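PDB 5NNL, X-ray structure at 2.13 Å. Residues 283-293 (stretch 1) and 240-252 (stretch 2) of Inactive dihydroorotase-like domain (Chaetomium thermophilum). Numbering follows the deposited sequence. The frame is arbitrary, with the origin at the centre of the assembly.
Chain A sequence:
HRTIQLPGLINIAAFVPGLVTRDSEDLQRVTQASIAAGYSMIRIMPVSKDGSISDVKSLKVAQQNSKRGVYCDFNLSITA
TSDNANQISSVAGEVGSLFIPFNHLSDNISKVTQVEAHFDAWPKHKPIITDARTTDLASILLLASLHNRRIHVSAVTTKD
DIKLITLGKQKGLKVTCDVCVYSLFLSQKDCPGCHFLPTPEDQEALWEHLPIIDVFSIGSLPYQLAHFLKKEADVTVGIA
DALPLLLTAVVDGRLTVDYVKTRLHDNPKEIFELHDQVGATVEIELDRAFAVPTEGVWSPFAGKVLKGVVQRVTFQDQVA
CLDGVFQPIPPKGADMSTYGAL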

ATOM      1  N   GLU A 283      -2.796 -19.921   3.943  1.00 32.12           N
ATOM      2  CA  GLU A 283      -1.955 -21.098   3.767  1.00 31.37           C
ATOM      3  C   GLU A 283      -1.319 -21.037   2.387  1.00 31.41           C
ATOM      4  O   GLU A 283      -2.023 -20.889   1.382  1.00 32.92           O
ATOM      5  CB  GLU A 283      -2.760 -22.389   3.920  1.00 34.01           C
ATOM      6  CG  GLU A 283      -1.910 -23.656   3.840  1.00 38.75           C
ATOM      7  CD  GLU A 283      -2.722 -24.926   4.029  1.00 42.97           C
ATOM      8  OE1 GLU A 283      -3.916 -24.929   3.652  1.00 43.16           O
ATOM      9  OE2 GLU A 283      -2.167 -25.914   4.559  1.00 46.34           O
ATOM     10  N   ILE A 284       0.006 -21.163   2.344  1.00 31.01           N
ATOM     11  CA  ILE A 284       0.787 -20.927   1.136  1.00 30.69           C
ATOM     12  C   ILE A 284       1.651 -22.145   0.851  1.00 30.48           C
ATOM     13  O   ILE A 284       2.377 -22.622   1.732  1.00 29.44           O
ATOM     14  CB  ILE A 284       1.658 -19.663   1.275  1.00 31.82           C
ATOM     15  CG1 ILE A 284       0.763 -18.423   1.305  1.00 30.35           C
ATOM     16  CG2 ILE A 284       2.653 -19.550   0.132  1.00 30.22           C
ATOM     17  CD1 ILE A 284       1.268 -17.357   2.198  1.00 32.53           C
ATOM     18  N   GLU A 285       1.573 -22.641  -0.380  1.00 28.03           N
ATOM     19  CA  GLU A 285       2.502 -23.651  -0.884  1.00 31.72           C
ATOM     20  C   GLU A 285       3.701 -22.886  -1.433  1.00 30.57           C
ATOM     21  O   GLU A 285       3.711 -22.429  -2.577  1.00 30.29           O
ATOM     22  CB  GLU A 285       1.822 -24.530  -1.926  1.00 32.22           C
ATOM     23  CG  GLU A 285       0.722 -25.410  -1.317  1.00 36.83           C
ATOM     24  CD  GLU A 285      -0.355 -25.842  -2.303  1.00 39.47           C
ATOM     25  OE1 GLU A 285      -0.866 -26.973  -2.158  1.00 46.63           O
ATOM     26  OE2 GLU A 285      -0.708 -25.057  -3.208  1.00 41.71           O
ATOM     27  N   LEU A 286       4.719 -22.731  -0.585  1.00 33.16           N
ATOM     28  CA  LEU A 286       5.835 -21.838  -0.886  1.00 33.55           C
ATOM     29  C   LEU A 286       6.631 -22.300  -2.101  1.00 38.44           C
ATOM     30  O   LEU A 286       7.197 -21.471  -2.822  1.00 39.43           O
ATOM     31  CB  LEU A 286       6.738 -21.737   0.342  1.00 33.63           C
ATOM     32  CG  LEU A 286       8.045 -20.961   0.210  1.00 39.62           C
ATOM     33  CD1 LEU A 286       7.784 -19.524  -0.195  1.00 37.40           C
ATOM     34  CD2 LEU A 286       8.809 -21.023   1.519  1.00 40.43           C
ATOM     35  N   ASP A 287       6.681 -23.609  -2.350  1.00 37.70           N
ATOM     36  CA  ASP A 287       7.512 -24.175  -3.403  1.00 38.61           C
ATOM     37  C   ASP A 287       6.757 -24.460  -4.692  1.00 38.98           C
ATOM     38  O   ASP A 287       7.388 -24.830  -5.686  1.00 44.22           O
ATOM     39  CB  ASP A 287       8.158 -25.480  -2.922  1.00 40.36           C
ATOM     40  CG  ASP A 287       9.467 -25.252  -2.199  1.00 47.17           C
ATOM     41  OD1 ASP A 287      10.235 -24.356  -2.618  1.00 47.22           O
ATOM     42  OD2 ASP A 287       9.728 -25.978  -1.216  1.00 50.53           O
ATOM     43  N   ARG A 288       5.439 -24.314  -4.703  1.00 37.29           N
ATOM     44  CA  ARG A 288       4.676 -24.640  -5.898  1.00 38.28           C
ATOM     45  C   ARG A 288       4.897 -23.573  -6.961  1.00 39.33           C
ATOM     46  O   ARG A 288       4.696 -22.379  -6.708  1.00 37.87           O
ATOM     47  CB  ARG A 288       3.194 -24.769  -5.565  1.00 37.65           C
ATOM     48  CG  ARG A 288       2.387 -25.360  -6.703  1.00 43.11           C
ATOM     49  CD  ARG A 288       0.931 -25.539  -6.342  1.00 44.42           C
ATOM     50  NE  ARG A 288       0.136 -25.868  -7.523  1.00 51.18           N
ATOM     51  CZ  ARG A 288      -1.191 -25.833  -7.575  1.00 52.89           C
ATOM     52  NH1 ARG A 288      -1.898 -25.478  -6.510  1.00 50.50           N
ATOM     53  NH2 ARG A 288      -1.816 -26.152  -8.700  1.00 59.42           N
ATOM     54  N   ALA A 289       5.319 -24.002  -8.146  1.00 40.14           N
ATOM     55  CA  ALA A 289       5.493 -23.097  -9.270  1.00 39.94           C
ATOM     56  C   ALA A 289       4.169 -22.872  -9.988  1.00 43.48           C
ATOM     57  O   ALA A 289       3.263 -23.711  -9.951  1.00 41.92           O
ATOM     58  CB  ALA A 289       6.522 -23.650 -10.255  1.00 39.97           C
ATOM     59  N   PHE A 290       4.066 -21.721 -10.645  1.00 43.76           N
ATOM     60  CA  PHE A 290       2.898 -21.390 -11.445  1.00 42.21           C
ATOM     61  C   PHE A 290       3.289 -20.305 -12.433  1.00 44.97           C
ATOM     62  O   PHE A 290       4.143 -19.463 -12.143  1.00 46.41           O
ATOM     63  CB  PHE A 290       1.728 -20.921 -10.576  1.00 42.83           C
ATOM     64  CG  PHE A 290       1.885 -19.521 -10.054  1.00 40.39           C
ATOM     65  CD1 PHE A 290       2.644 -19.269  -8.925  1.00 40.16           C
ATOM     66  CD2 PHE A 290       1.272 -18.458 -10.693  1.00 42.63           C
ATOM     67  CE1 PHE A 290       2.789 -17.983  -8.446  1.00 38.58           C
ATOM     68  CE2 PHE A 290       1.412 -17.171 -10.216  1.00 41.51           C
ATOM     69  CZ  PHE A 290       2.173 -16.933  -9.092  1.00 34.91           C
ATOM     70  N   ALA A 291       2.660 -20.336 -13.601  1.00 42.69           N
ATOM     71  CA  ALA A 291       2.892 -19.330 -14.624  1.00 46.74           C
ATOM     72  C   ALA A 291       1.992 -18.132 -14.365  1.00 48.21           C
ATOM     73  O   ALA A 291       0.774 -18.282 -14.226  1.00 47.59           O
ATOM     74  CB  ALA A 291       2.626 -19.901 -16.015  1.00 48.04           C
ATOM     75  N   VAL A 292       2.591 -16.949 -14.291  1.00 47.22           N
ATOM     76  CA  VAL A 292       1.810 -15.728 -14.123  1.00 48.48           C
ATOM     77  C   VAL A 292       0.777 -15.715 -15.243  1.00 52.95           C
ATOM     78  O   VAL A 292       1.151 -15.742 -16.425  1.00 54.62           O
ATOM     79  CB  VAL A 292       2.695 -14.472 -14.148  1.00 46.19           C
ATOM     80  CG1 VAL A 292       1.842 -13.221 -13.970  1.00 47.40           C
ATOM     81  CG2 VAL A 292       3.751 -14.544 -13.061  1.00 46.56           C
ATOM     82  N   PRO A 293      -0.519 -15.687 -14.934  1.00 52.43           N
ATOM     83  CA  PRO A 293      -1.531 -15.861 -15.988  1.00 56.17           C
ATOM     84  C   PRO A 293      -1.373 -14.838 -17.101  1.00 58.72           C
ATOM     85  O   PRO A 293      -1.433 -13.626 -16.873  1.00 58.54           O
ATOM     86  CB  PRO A 293      -2.860 -15.694 -15.239  1.00 54.26           C
ATOM     87  CG  PRO A 293      -2.515 -15.018 -13.957  1.00 54.80           C
ATOM     88  CD  PRO A 293      -1.132 -15.462 -13.616  1.00 51.53           C
TER
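Stretch 2, residues 240-252: ADALPLLLTAVVD

What shape does each stretch bring to the contact? Stretch 1 is two strands joined at a corner: one arrives at Glu283 and Ile284, the chain bends at Leu286 and Asp287, and a second strand carries Ala289 to Ala291. A type I beta turn from Glu285 to Arg288 makes the bend, closed by a weak hydrogen bond from Arg288 N to Glu285 O (3.3 Å). Stretch 2 is mainly an alpha helix through Leu243 to Val251, with successive backbone bonds such as Leu247 N to Leu243 O (2.7 Å) and Val251 N to Leu247 O (2.9 Å). No hydrogen bond crosses between the stretches, so the helix is held here by packing, which buries 399 Å² in all.

How does the first strand meet the helix? Ile284 points its CA-to-CB bond toward it, while Glu285, next along the strand, points away, the usual alternation of a beta strand. Ile284 touches two leucines one helical turn apart: its CG2 lies 3.6 Å from Leu247 CD1, and its CD1 lies 4.1 Å from Leu243 CD2. Both leucines point toward the strand, which is what a spacing of four residues along a helix allows.

What happens at the corner? Here the contact moves toward the end of the helix. Leu286, with chi1 t and chi2 p, starts sideways, but its end comes nearer, placing CD1 3.6 Å from Leu247 CB and CD2 4.3 Å from Val250 CG1. Its CG is 4.0 Å from Val251 CG2, and that same methyl lies 3.8 Å from the backbone atom Leu286 O. The alpha carbons of Leu286 and Leu247, at 6.7 Å, mark the closest pairing of the two backbones. Asp287 sets out away from the helix, yet its OD1 comes within 3.9 Å of Val251 CG2; its carboxylate is hydrogen-bonded elsewhere in the structure.

Where does the second strand lead? It runs back toward the beginning of stretch 2, so the register falls from Val251 beside Asp287 to Asp241 beside Val292. Arg288, Ala289 and Ala291 stay out of reach, leaving Phe290 to bridge the distance: its CZ lies 3.8 Å from Pro244 CB, which meets the ring at its edge, near its plane. Thr248 OG1 donates a hydrogen bond to Pro244 O (2.7 Å) within the helix. Beyond the strand, Val292 points toward stretch 2, and its CG1 lies 3.7 Å from Asp241 OD1, a van der Waals contact. Pro293 then leaves the contact.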

ATOM      1  N   ALA A 240      -2.143  -9.837  -7.294  1.00 33.13           N
ATOM      2  CA  ALA A 240      -1.792 -11.250  -7.223  1.00 34.37           C
ATOM      3  C   ALA A 240      -0.317 -11.515  -7.503  1.00 37.23           C
ATOM      4  O   ALA A 240       0.136 -12.648  -7.308  1.00 36.75           O
ATOM      5  CB  ALA A 240      -2.657 -12.048  -8.202  1.00 37.59           C
ATOM      6  N   ASP A 241       0.435 -10.499  -7.941  1.00 34.00           N
ATOM      7  CA  ASP A 241       1.854 -10.643  -8.264  1.00 36.35           C
ATOM      8  C   ASP A 241       2.749 -10.456  -7.049  1.00 32.37           C
ATOM      9  O   ASP A 241       3.816 -11.075  -6.958  1.00 30.90           O
ATOM     10  CB  ASP A 241       2.262  -9.606  -9.313  1.00 38.70           C
ATOM     11  CG  ASP A 241       1.957 -10.042 -10.723  1.00 43.99           C
ATOM     12  OD1 ASP A 241       1.484 -11.186 -10.905  1.00 49.59           O
ATOM     13  OD2 ASP A 241       2.193  -9.236 -11.648  1.00 38.59           O
ATOM     14  N   ALA A 242       2.347  -9.586  -6.122  1.00 32.08           N
ATOM     15  CA  ALA A 242       3.287  -9.046  -5.148  1.00 29.45           C
ATOM     16  C   ALA A 242       3.882 -10.145  -4.277  1.00 31.38           C
ATOM     17  O   ALA A 242       5.107 -10.292  -4.194  1.00 30.56           O
ATOM     18  CB  ALA A 242       2.595  -7.987  -4.294  1.00 30.52           C
ATOM     19  N   LEU A 243       3.037 -10.933  -3.626  1.00 31.33           N
ATOM     20  CA  LEU A 243       3.540 -11.893  -2.653  1.00 31.60           C
ATOM     21  C   LEU A 243       4.369 -12.977  -3.338  1.00 29.17           C
ATOM     22  O   LEU A 243       5.451 -13.321  -2.843  1.00 28.82           O
ATOM     23  CB  LEU A 243       2.381 -12.497  -1.852  1.00 31.11           C
ATOM     24  CG  LEU A 243       2.721 -13.498  -0.747  1.00 30.40           C
ATOM     25  CD1 LEU A 243       3.620 -12.867   0.294  1.00 29.81           C
ATOM     26  CD2 LEU A 243       1.435 -14.013  -0.104  1.00 29.54           C
ATOM     27  N   PRO A 244       3.920 -13.539  -4.467  1.00 29.91           N
ATOM     28  CA  PRO A 244       4.768 -14.534  -5.148  1.00 27.90           C
ATOM     29  C   PRO A 244       6.138 -14.001  -5.522  1.00 30.83           C
ATOM     30  O   PRO A 244       7.132 -14.726  -5.389  1.00 27.98           O
ATOM     31  CB  PRO A 244       3.942 -14.910  -6.384  1.00 29.51           C
ATOM     32  CG  PRO A 244       2.548 -14.619  -6.009  1.00 32.78           C
ATOM     33  CD  PRO A 244       2.582 -13.452  -5.077  1.00 29.93           C
ATOM     34  N   LEU A 245       6.219 -12.755  -6.003  1.00 28.24           N
ATOM     35  CA  LEU A 245       7.521 -12.142  -6.251  1.00 29.78           C
ATOM     36  C   LEU A 245       8.392 -12.197  -5.004  1.00 30.39           C
ATOM     37  O   LEU A 245       9.582 -12.521  -5.078  1.00 28.66           O
ATOM     38  CB  LEU A 245       7.342 -10.694  -6.714  1.00 30.52           C
ATOM     39  CG  LEU A 245       6.874 -10.468  -8.153  1.00 29.85           C
ATOM     40  CD1 LEU A 245       6.428  -9.025  -8.349  1.00 31.29           C
ATOM     41  CD2 LEU A 245       7.975 -10.825  -9.140  1.00 32.54           C
ATOM     42  N   LEU A 246       7.806 -11.893  -3.843  1.00 27.16           N
ATOM     43  CA  LEU A 246       8.557 -11.954  -2.593  1.00 27.96           C
ATOM     44  C   LEU A 246       8.911 -13.388  -2.232  1.00 30.69           C
ATOM     45  O   LEU A 246      10.045 -13.672  -1.830  1.00 29.40           O
ATOM     46  CB  LEU A 246       7.748 -11.316  -1.468  1.00 29.33           C
ATOM     47  CG  LEU A 246       7.456  -9.825  -1.621  1.00 29.46           C
ATOM     48  CD1 LEU A 246       6.387  -9.397  -0.629  1.00 30.04           C
ATOM     49  CD2 LEU A 246       8.725  -9.012  -1.435  1.00 30.92           C
ATOM     50  N   LEU A 247       7.951 -14.304  -2.359  1.00 29.72           N
ATOM     51  CA  LEU A 247       8.214 -15.692  -2.002  1.00 33.71           C
ATOM     52  C   LEU A 247       9.199 -16.335  -2.966  1.00 32.86           C
ATOM     53  O   LEU A 247       9.958 -17.227  -2.570  1.00 35.30           O
ATOM     54  CB  LEU A 247       6.902 -16.471  -1.960  1.00 31.33           C
ATOM     55  CG  LEU A 247       5.880 -15.941  -0.952  1.00 32.51           C
ATOM     56  CD1 LEU A 247       4.611 -16.756  -1.014  1.00 30.04           C
ATOM     57  CD2 LEU A 247       6.437 -15.941   0.464  1.00 34.22           C
ATOM     58  N   THR A 248       9.207 -15.902  -4.226  1.00 32.98           N
ATOM     59  CA  THR A 248      10.243 -16.352  -5.147  1.00 33.97           C
ATOM     60  C   THR A 248      11.620 -15.913  -4.665  1.00 35.04           C
ATOM     61  O   THR A 248      12.595 -16.664  -4.778  1.00 35.01           O
ATOM     62  CB  THR A 248       9.955 -15.816  -6.552  1.00 36.72           C
ATOM     63  OG1 THR A 248       8.652 -16.247  -6.968  1.00 32.73           O
ATOM     64  CG2 THR A 248      10.995 -16.313  -7.556  1.00 39.40           C
ATOM     65  N   ALA A 249      11.714 -14.703  -4.103  1.00 32.39           N
ATOM     66  CA  ALA A 249      12.978 -14.238  -3.539  1.00 35.72           C
ATOM     67  C   ALA A 249      13.335 -14.998  -2.267  1.00 35.86           C
ATOM     68  O   ALA A 249      14.521 -15.178  -1.968  1.00 36.63           O
ATOM     69  CB  ALA A 249      12.906 -12.737  -3.257  1.00 34.85           C
ATOM     70  N   VAL A 250      12.330 -15.437  -1.502  1.00 33.69           N
ATOM     71  CA  VAL A 250      12.586 -16.279  -0.335  1.00 35.89           C
ATOM     72  C   VAL A 250      13.200 -17.601  -0.772  1.00 37.02           C
ATOM     73  O   VAL A 250      14.206 -18.057  -0.216  1.00 34.94           O
ATOM     74  CB  VAL A 250      11.286 -16.505   0.464  1.00 36.19           C
ATOM     75  CG1 VAL A 250      11.474 -17.600   1.523  1.00 33.03           C
ATOM     76  CG2 VAL A 250      10.817 -15.212   1.127  1.00 32.23           C
ATOM     77  N   VAL A 251      12.589 -18.244  -1.766  1.00 38.24           N
ATOM     78  CA  VAL A 251      13.101 -19.512  -2.274  1.00 39.43           C
ATOM     79  C   VAL A 251      14.502 -19.328  -2.843  1.00 39.87           C
ATOM     80  O   VAL A 251      15.353 -20.220  -2.736  1.00 40.74           O
ATOM     81  CB  VAL A 251      12.125 -20.089  -3.317  1.00 40.07           C
ATOM     82  CG1 VAL A 251      12.724 -21.285  -4.043  1.00 40.72           C
ATOM     83  CG2 VAL A 251      10.817 -20.481  -2.638  1.00 41.13           C
ATOM     84  N   ASP A 252      14.770 -18.173  -3.452  1.00 41.20           N
ATOM     85  CA  ASP A 252      16.102 -17.887  -3.973  1.00 40.44           C
ATOM     86  C   ASP A 252      17.077 -17.440  -2.894  1.00 40.36           C
ATOM     87  O   ASP A 252      18.216 -17.093  -3.220  1.00 39.16           O
ATOM     88  CB  ASP A 252      16.027 -16.814  -5.063  1.00 42.72           C
ATOM     89  CG  ASP A 252      15.086 -17.194  -6.190  1.00 47.44           C
ATOM     90  OD1 ASP A 252      14.770 -18.398  -6.314  1.00 48.89           O
ATOM     91  OD2 ASP A 252      14.661 -16.294  -6.947  1.00 50.83           O
TER